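Local structure of cytochrome c-552/4 domain-containing protein (Ignicoccus hospitalis KIN4/I, 4QO5) at residues 66-71 / 111-116; 136-141 / 361-366. The protein is a membrane-associated octaheme cytochrome c of unestablished physiological role that binds eight hemes and probably carries electrons between them. All coordinates share one frame; numbering follows the deposited sequence.

Contact 1. Residues 66-71 / 111-116. With HEC (heme c), chain D.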
loop_
_atom_site.group_PDB
_atom_site.type_symbol
_atom_site.label_atom_id
_atom_site.label_comp_id
_atom_site.label_asym_id
_atom_site.label_seq_id
_atom_site.Cartn_x
_atom_site.Cartn_y
_atom_site.Cartn_z
ATOM N N ASP A 66 9.051 -13.522 44.819
ATOM C CA ASP A 66 8.600 -13.215 46.174
ATOM C C ASP A 66 7.885 -11.862 46.298
ATOM O O ASP A 66 7.357 -11.529 47.360
ATOM C CB ASP A 66 9.743 -13.345 47.204
ATOM C CG ASP A 66 10.903 -12.393 46.939
ATOM O OD1 ASP A 66 10.821 -11.564 46.012
ATOM O OD2 ASP A 66 11.908 -12.463 47.683
ATOM N N GLU A 67 7.869 -11.090 45.217
ATOM C CA GLU A 67 7.146 -9.822 45.187
ATOM C C GLU A 67 5.863 -9.906 44.362
ATOM O O GLU A 67 5.142 -8.919 44.225
ATOM C CB GLU A 67 8.043 -8.710 44.657
ATOM C CG GLU A 67 9.274 -8.484 45.549
ATOM C CD GLU A 67 10.057 -7.242 45.166
ATOM O OE1 GLU A 67 9.441 -6.159 45.062
ATOM O OE2 GLU A 67 11.288 -7.351 44.972
ATOM N N ILE A 68 5.606 -11.073 43.781
ATOM C CA ILE A 68 4.333 -11.329 43.101
ATOM C C ILE A 68 3.405 -11.883 44.174
ATOM O O ILE A 68 3.813 -12.747 44.942
ATOM C CB ILE A 68 4.501 -12.368 41.976
ATOM C CG1 ILE A 68 5.413 -11.825 40.875
ATOM C CG2 ILE A 68 3.148 -12.792 41.376
ATOM C CD1 ILE A 68 5.634 -12.812 39.712
ATOM N N PRO A 69 2.165 -11.380 44.240
ATOM C CA PRO A 69 1.219 -11.851 45.270
ATOM C C PRO A 69 1.076 -13.381 45.260
ATOM O O PRO A 69 0.966 -13.999 44.194
ATOM C CB PRO A 69 -0.096 -11.185 44.866
ATOM C CG PRO A 69 0.312 -9.946 44.112
ATOM C CD PRO A 69 1.594 -10.318 43.390
ATOM N N ALA A 70 1.094 -13.979 46.446
ATOM C CA ALA A 70 1.089 -15.436 46.599
ATOM C C ALA A 70 -0.027 -16.141 45.833
ATOM O O ALA A 70 0.193 -17.205 45.264
ATOM C CB ALA A 70 1.029 -15.811 48.082
ATOM N N ASN A 71 -1.218 -15.550 45.810
ATOM C CA ASN A 71 -2.341 -16.149 45.096
ATOM C C ASN A 71 -2.170 -16.168 43.566
ATOM O O ASN A 71 -2.949 -16.812 42.867
ATOM C CB ASN A 71 -3.654 -15.449 45.456
ATOM C CG ASN A 71 -3.761 -14.062 44.850
ATOM O OD1 ASN A 71 -2.852 -13.247 44.970
ATOM N ND2 ASN A 71 -4.877 -13.792 44.187
ATOM N N ALA A 111 2.498 -4.600 35.521
ATOM C CA ALA A 111 3.732 -4.449 36.306
ATOM C C ALA A 111 3.811 -5.413 37.475
ATOM O O ALA A 111 4.875 -5.596 38.069
ATOM C CB ALA A 111 3.893 -3.025 36.807
ATOM N N VAL A 112 2.671 -6.001 37.825
ATOM C CA VAL A 112 2.611 -6.965 38.911
ATOM C C VAL A 112 3.573 -8.125 38.633
ATOM O O VAL A 112 4.209 -8.654 39.561
ATOM C CB VAL A 112 1.150 -7.421 39.145
ATOM C CG1 VAL A 112 1.070 -8.607 40.100
ATOM C CG2 VAL A 112 0.344 -6.243 39.676
ATOM N N CYS A 113 3.722 -8.472 37.353
ATOM C CA CYS A 113 4.648 -9.529 36.934
ATOM C C CYS A 113 5.741 -9.093 35.964
ATOM O O CYS A 113 6.732 -9.786 35.827
ATOM C CB CYS A 113 3.877 -10.690 36.320
ATOM S SG CYS A 113 2.740 -11.255 37.538
ATOM N N HIS A 114 5.560 -7.945 35.315
ATOM C CA HIS A 114 6.516 -7.461 34.320
ATOM C C HIS A 114 7.000 -6.089 34.700
ATOM O O HIS A 114 6.886 -5.147 33.919
ATOM C CB HIS A 114 5.855 -7.378 32.947
ATOM C CG HIS A 114 5.329 -8.683 32.475
ATOM N ND1 HIS A 114 6.130 -9.792 32.325
ATOM C CD2 HIS A 114 4.080 -9.069 32.139
ATOM C CE1 HIS A 114 5.404 -10.803 31.894
ATOM N NE2 HIS A 114 4.157 -10.393 31.783
ATOM N N ARG A 115 7.540 -5.977 35.910
ATOM C CA ARG A 115 7.987 -4.685 36.426
ATOM C C ARG A 115 8.996 -3.980 35.516
ATOM O O ARG A 115 8.881 -2.769 35.250
ATOM C CB ARG A 115 8.563 -4.857 37.838
ATOM C CG ARG A 115 9.126 -3.576 38.419
ATOM C CD ARG A 115 8.844 -3.525 39.910
ATOM N NE ARG A 115 9.732 -4.383 40.678
ATOM C CZ ARG A 115 9.446 -4.862 41.887
ATOM N NH1 ARG A 115 8.272 -4.608 42.457
ATOM N NH2 ARG A 115 10.326 -5.618 42.515
ATOM N N THR A 116 9.966 -4.729 35.010
ATOM C CA THR A 116 11.053 -4.100 34.252
ATOM C C THR A 116 10.522 -3.454 32.975
ATOM O O THR A 116 10.906 -2.328 32.625
ATOM C CB THR A 116 12.176 -5.098 33.925
ATOM O OG1 THR A 116 12.681 -5.654 35.143
ATOM C CG2 THR A 116 13.318 -4.400 33.184
HETATM FE FE HEC D . 2.456 -11.466 31.058
HETATM C CHA HEC D . 4.349 -13.734 29.332
HETATM C CHB HEC D . 2.638 -9.306 28.400
HETATM C CHC HEC D . 0.289 -9.446 32.625
HETATM C CHD HEC D . 2.626 -13.391 33.893
HETATM N NA HEC D . 3.306 -11.523 29.206
HETATM C C1A HEC D . 4.049 -12.561 28.686
HETATM C C2A HEC D . 4.419 -12.231 27.328
HETATM C C3A HEC D . 3.942 -10.996 27.084
HETATM C C4A HEC D . 3.240 -10.532 28.257
HETATM C CMA HEC D . 4.083 -10.175 25.784
HETATM C CAA HEC D . 5.266 -13.141 26.385
HETATM C CBA HEC D . 4.298 -13.852 25.432
HETATM C CGA HEC D . 5.047 -14.604 24.355
HETATM O O1A HEC D . 6.254 -14.924 24.512
HETATM O O2A HEC D . 4.406 -14.894 23.316
HETATM N NB HEC D . 1.729 -9.749 30.602
HETATM C C1B HEC D . 1.805 -9.020 29.438
HETATM C C2B HEC D . 0.883 -7.935 29.484
HETATM C C3B HEC D . 0.207 -8.055 30.652
HETATM C C4B HEC D . 0.724 -9.160 31.365
HETATM C CMB HEC D . 0.736 -6.936 28.318
HETATM C CAB HEC D . -0.964 -7.332 31.314
HETATM C CBB HEC D . -2.033 -6.871 30.257
HETATM N NC HEC D . 1.659 -11.375 32.921
HETATM C C1C HEC D . 0.734 -10.490 33.381
HETATM C C2C HEC D . 0.540 -10.690 34.810
HETATM C C3C HEC D . 0.953 -11.965 35.019
HETATM C C4C HEC D . 1.818 -12.300 33.915
HETATM C CMC HEC D . -0.692 -10.026 35.481
HETATM C CAC HEC D . 0.941 -12.909 36.263
HETATM C CBC HEC D . -0.231 -12.781 37.263
HETATM N ND HEC D . 3.320 -13.233 31.540
HETATM C C1D HEC D . 3.245 -13.869 32.766
HETATM C C2D HEC D . 3.907 -15.136 32.709
HETATM C C3D HEC D . 4.458 -15.252 31.303
HETATM C C4D HEC D . 4.070 -14.024 30.641
HETATM C CMD HEC D . 4.058 -16.181 33.834
HETATM C CAD HEC D . 5.263 -16.453 30.770
HETATM C CBD HEC D . 6.739 -16.081 30.932
HETATM C CGD HEC D . 7.657 -17.226 30.584
HETATM O O1D HEC D . 8.915 -17.064 30.715
HETATM O O2D HEC D . 7.133 -18.293 30.182
HETATM O O HOH W 1 3.930 -7.664 42.146
#
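Residues 111-116 carry the end of a CxxCH heme c motif, and residues 66-71 lie against it. Cys113 SG is joined to heme CAC by a thioether bond that is long in this model. His114 NE2 binds the heme FE at 2.1 Å, with Met43 as the other axial ligand. Hydroxyls, backbone and a water serve the motif's polar backbone: Thr63 OG1 bonds Ala111 O and Arg115 N, and weakly Val112 O; Ser62 OG bonds Thr116 N; Cys113 pairs by backbone with Ser62 and Thr63. One water spans the two segments, donating to Glu67 O (2.7 Å) and Val112 O (2.8 Å). Further out is a salt bridge: Arg115, bent at chi2 and chi3, crosses the extended Glu67 chain at about a right angle, and its NH2 donates to Glu67 OE1 at 2.8 Å, nearly straight at 162°. The oxygen lies at the guanidinium edge, in its plane, yet the donor sits above the carboxylate plane; a weaker bond from Arg115 NH1 grips the same OE1. Beside the salt bridge the contact is largely apolar: Pro69 CD meets Val112 CG1 at 3.7 Å. Ile68 sets CD1 3.9 Å from the thioether sulfur, Cys113 SG.

Contact 2. Residues 136-141 / 361-366. With NAG (2-acetamido-2-deoxy-beta-D-glucopyranose), chain K; HEC (heme c), chain E.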
loop_
_atom_site.group_PDB
_atom_site.type_symbol
_atom_site.label_atom_id
_atom_site.label_comp_id
_atom_site.label_asym_id
_atom_site.label_seq_id
_atom_site.Cartn_x
_atom_site.Cartn_y
_atom_site.Cartn_z
ATOM N N ASN A 136 1.299 20.287 24.291
ATOM C CA ASN A 136 2.225 21.202 23.639
ATOM C C ASN A 136 1.378 22.207 22.869
ATOM O O ASN A 136 0.651 21.822 21.939
ATOM C CB ASN A 136 3.157 20.431 22.688
ATOM C CG ASN A 136 4.222 21.311 22.067
ATOM O OD1 ASN A 136 3.924 22.367 21.502
ATOM N ND2 ASN A 136 5.482 20.884 22.180
ATOM N N PRO A 137 1.448 23.493 23.248
ATOM C CA PRO A 137 0.539 24.461 22.625
ATOM C C PRO A 137 0.733 24.566 21.114
ATOM O O PRO A 137 -0.250 24.740 20.400
ATOM C CB PRO A 137 0.874 25.781 23.332
ATOM C CG PRO A 137 2.224 25.577 23.925
ATOM C CD PRO A 137 2.324 24.116 24.256
ATOM N N ILE A 138 1.968 24.443 20.633
ATOM C CA ILE A 138 2.216 24.495 19.193
ATOM C C ILE A 138 1.685 23.250 18.503
ATOM O O ILE A 138 0.996 23.346 17.493
ATOM C CB ILE A 138 3.721 24.658 18.866
ATOM C CG1 ILE A 138 4.281 25.914 19.524
ATOM C CG2 ILE A 138 3.943 24.709 17.353
ATOM C CD1 ILE A 138 3.589 27.194 19.113
ATOM N N TYR A 139 1.978 22.074 19.054
ATOM C CA TYR A 139 1.536 20.844 18.404
ATOM C C TYR A 139 0.021 20.719 18.482
ATOM O O TYR A 139 -0.614 20.203 17.566
ATOM C CB TYR A 139 2.201 19.600 19.005
ATOM C CG TYR A 139 3.724 19.638 18.956
ATOM C CD1 TYR A 139 4.391 20.601 18.209
ATOM C CD2 TYR A 139 4.487 18.712 19.662
ATOM C CE1 TYR A 139 5.779 20.652 18.177
ATOM C CE2 TYR A 139 5.878 18.748 19.627
ATOM C CZ TYR A 139 6.512 19.721 18.886
ATOM O OH TYR A 139 7.890 19.770 18.857
ATOM N N ARG A 140 -0.555 21.193 19.580
ATOM C CA ARG A 140 -2.007 21.149 19.719
ATOM C C ARG A 140 -2.681 22.074 18.710
ATOM O O ARG A 140 -3.796 21.801 18.239
ATOM C CB ARG A 140 -2.410 21.499 21.154
ATOM C CG ARG A 140 -3.901 21.584 21.390
ATOM C CD ARG A 140 -4.595 20.266 21.053
ATOM N NE ARG A 140 -5.970 20.243 21.548
ATOM C CZ ARG A 140 -6.294 20.087 22.830
ATOM N NH1 ARG A 140 -5.339 19.943 23.741
ATOM N NH2 ARG A 140 -7.568 20.070 23.199
ATOM N N ALA A 141 -2.003 23.167 18.372
ATOM C CA ALA A 141 -2.502 24.064 17.346
ATOM C C ALA A 141 -2.550 23.352 15.992
ATOM O O ALA A 141 -3.473 23.565 15.197
ATOM C CB ALA A 141 -1.651 25.311 17.275
ATOM N N VAL A 361 11.975 34.904 21.773
ATOM C CA VAL A 361 10.805 34.079 22.030
ATOM C C VAL A 361 11.219 32.624 22.239
ATOM O O VAL A 361 12.057 32.099 21.507
ATOM C CB VAL A 361 9.783 34.177 20.878
ATOM C CG1 VAL A 361 8.568 33.313 21.161
ATOM C CG2 VAL A 361 9.371 35.626 20.662
ATOM N N LYS A 362 10.644 31.988 23.257
ATOM C CA LYS A 362 10.876 30.569 23.507
ATOM C C LYS A 362 9.719 29.776 22.924
ATOM O O LYS A 362 8.564 30.159 23.091
ATOM C CB LYS A 362 10.952 30.299 25.008
ATOM C CG LYS A 362 12.105 30.990 25.715
ATOM C CD LYS A 362 13.428 30.332 25.383
ATOM C CE LYS A 362 14.498 30.722 26.386
ATOM N NZ LYS A 362 14.634 32.201 26.481
ATOM N N LEU A 363 10.022 28.678 22.240
ATOM C CA LEU A 363 8.980 27.799 21.727
ATOM C C LEU A 363 9.154 26.419 22.349
ATOM O O LEU A 363 10.277 26.029 22.667
ATOM C CB LEU A 363 9.064 27.714 20.192
ATOM C CG LEU A 363 8.698 29.015 19.467
ATOM C CD1 LEU A 363 8.746 28.856 17.955
ATOM C CD2 LEU A 363 7.317 29.505 19.910
ATOM N N PRO A 364 8.046 25.676 22.530
ATOM C CA PRO A 364 8.151 24.308 23.048
ATOM C C PRO A 364 8.515 23.330 21.930
ATOM O O PRO A 364 7.689 22.528 21.494
ATOM C CB PRO A 364 6.744 24.031 23.586
ATOM C CG PRO A 364 5.857 24.858 22.739
ATOM C CD PRO A 364 6.645 26.099 22.363
ATOM N N MET A 365 9.754 23.423 21.466
ATOM C CA MET A 365 10.253 22.600 20.371
ATOM C C MET A 365 11.678 22.193 20.709
ATOM O O MET A 365 12.296 22.804 21.588
ATOM C CB MET A 365 10.195 23.388 19.067
ATOM C CG MET A 365 8.763 23.539 18.538
ATOM S SD MET A 365 8.647 24.808 17.278
ATOM C CE MET A 365 9.336 23.934 15.878
ATOM N N PRO A 366 12.193 21.141 20.052
ATOM C CA PRO A 366 13.534 20.651 20.392
ATOM C C PRO A 366 14.652 21.458 19.752
ATOM O O PRO A 366 15.803 21.408 20.210
ATOM C CB PRO A 366 13.536 19.215 19.851
ATOM C CG PRO A 366 12.477 19.198 18.781
ATOM C CD PRO A 366 11.441 20.193 19.198
HETATM C C1 NAG K . -7.359 23.305 21.044
HETATM C C2 NAG K . -6.993 24.681 21.477
HETATM C C3 NAG K . -7.667 24.961 22.810
HETATM C C4 NAG K . -9.183 24.758 22.674
HETATM C C5 NAG K . -9.513 23.420 21.995
HETATM C C6 NAG K . -10.976 23.272 21.639
HETATM C C7 NAG K . -4.805 25.493 20.672
HETATM C C8 NAG K . -3.330 25.547 20.949
HETATM N N2 NAG K . -5.546 24.837 21.574
HETATM O O3 NAG K . -7.347 26.276 23.240
HETATM O O4 NAG K . -9.803 24.746 23.950
HETATM O O5 NAG K . -8.764 23.253 20.782
HETATM O O6 NAG K . -11.522 24.472 21.110
HETATM O O7 NAG K . -5.295 26.035 19.682
HETATM FE FE HEC E . 1.458 11.879 15.194
HETATM C CHA HEC E . 4.727 11.904 16.390
HETATM C CHB HEC E . 1.400 15.286 15.504
HETATM C CHC HEC E . -1.700 11.964 13.830
HETATM C CHD HEC E . 1.739 8.596 14.378
HETATM N NA HEC E . 2.834 13.301 15.779
HETATM C C1A HEC E . 4.072 13.107 16.346
HETATM C C2A HEC E . 4.539 14.376 16.870
HETATM C C3A HEC E . 3.605 15.286 16.602
HETATM C C4A HEC E . 2.528 14.635 15.913
HETATM C CMA HEC E . 3.597 16.796 16.918
HETATM C CAA HEC E . 5.867 14.623 17.623
HETATM C CBA HEC E . 5.470 14.673 19.103
HETATM C CGA HEC E . 6.658 14.801 20.030
HETATM O O1A HEC E . 6.804 15.865 20.686
HETATM O O2A HEC E . 7.454 13.837 20.112
HETATM N NB HEC E . 0.143 13.321 14.793
HETATM C C1B HEC E . 0.305 14.675 14.953
HETATM C C2B HEC E . -0.898 15.359 14.556
HETATM C C3B HEC E . -1.712 14.437 14.025
HETATM C C4B HEC E . -1.109 13.141 14.227
HETATM C CMB HEC E . -1.030 16.902 14.536
HETATM C CAB HEC E . -3.090 14.535 13.332
HETATM C CBB HEC E . -3.544 15.868 12.698
HETATM N NC HEC E . 0.255 10.606 14.238
HETATM C C1C HEC E . -1.054 10.759 13.839
HETATM C C2C HEC E . -1.631 9.449 13.610
HETATM C C3C HEC E . -0.579 8.617 13.620
HETATM C C4C HEC E . 0.569 9.278 14.117
HETATM C CMC HEC E . -3.032 9.273 12.967
HETATM C CAC HEC E . -0.352 7.140 13.351
HETATM C CBC HEC E . -0.923 6.760 11.951
HETATM N ND HEC E . 2.983 10.471 15.367
HETATM C C1D HEC E . 2.871 9.163 14.929
HETATM C C2D HEC E . 4.133 8.497 15.109
HETATM C C3D HEC E . 5.072 9.528 15.719
HETATM C C4D HEC E . 4.276 10.722 15.846
HETATM C CMD HEC E . 4.461 7.044 14.754
HETATM C CAD HEC E . 6.565 9.352 16.084
HETATM C CBD HEC E . 7.345 9.397 14.774
HETATM C CGD HEC E . 8.829 9.459 15.020
HETATM O O1D HEC E . 9.590 9.162 14.067
HETATM O O2D HEC E . 9.253 9.793 16.148
HETATM O O HOH W 2 2.346 12.168 12.857
#
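Asn136 caps helix 137-147 and at the same time bonds the carbonyl of Pro364. Its CG is anti to the backbone N (chi1 -175°), which lets OD1 accept from Tyr139 N at 3.1 Å, above the carbonyl plane, and weakly from Ile138 N. The amide's other end, ND2, donates to Pro364 O at 2.8 Å, close to straight (167°) and on a lone pair in the carbonyl plane. Pro364 is the centre of an inverse gamma turn; its CG touches both Asn136 OD1 and Ile138 CG1 and meets Pro137 CG tip to tip.

Tyr139 runs from the helix to the far end of the contact. Its CB and CG rest on heme methyl CMA, which covers one ring face, 3.5 Å from CG, with CD1 and CD2 also beside it; Asn136 ND2 lies over the opposite face, offset toward the rim. CE2 approaches the propionate oxygen O1A at 3.2 Å, and CE1 comes near Met365 CG. CZ is near Pro364 O. The hydroxyl OH ends 3.6 Å from Pro366 CD and also contacts Pro364 O. The glycan, probably carried by Asn144, lies by Arg140 and Ala141.

The first turn of helix 137-147 thus abuts the chain just as it leaves strand 362-363, which pairs antiparallel with strand 336-337; beyond the turn, Pro366 and Ala381 share a backbone hydrogen bond.

Contacts 1 and 2 hold no element in common: their centres lie 40 Å apart, their nearest atoms about 25 Å, and contact 1 closes before contact 2 opens along the chain. Contact 1 is the more peripheral and only partly buried, joining segments 40 residues apart through charge and a bridging water alongside a small apolar patch. Contact 2 is buried, ties residues 220 apart, and relies on proline, isoleucine and tyrosine packing plus one direct amide-to-carbonyl bond. Each borders a different heme, in a different way: contact 1 supplies a covalent link and an axial ligand, whereas contact 2 lays an aromatic ring against the porphyrin's methyl and propionate rim.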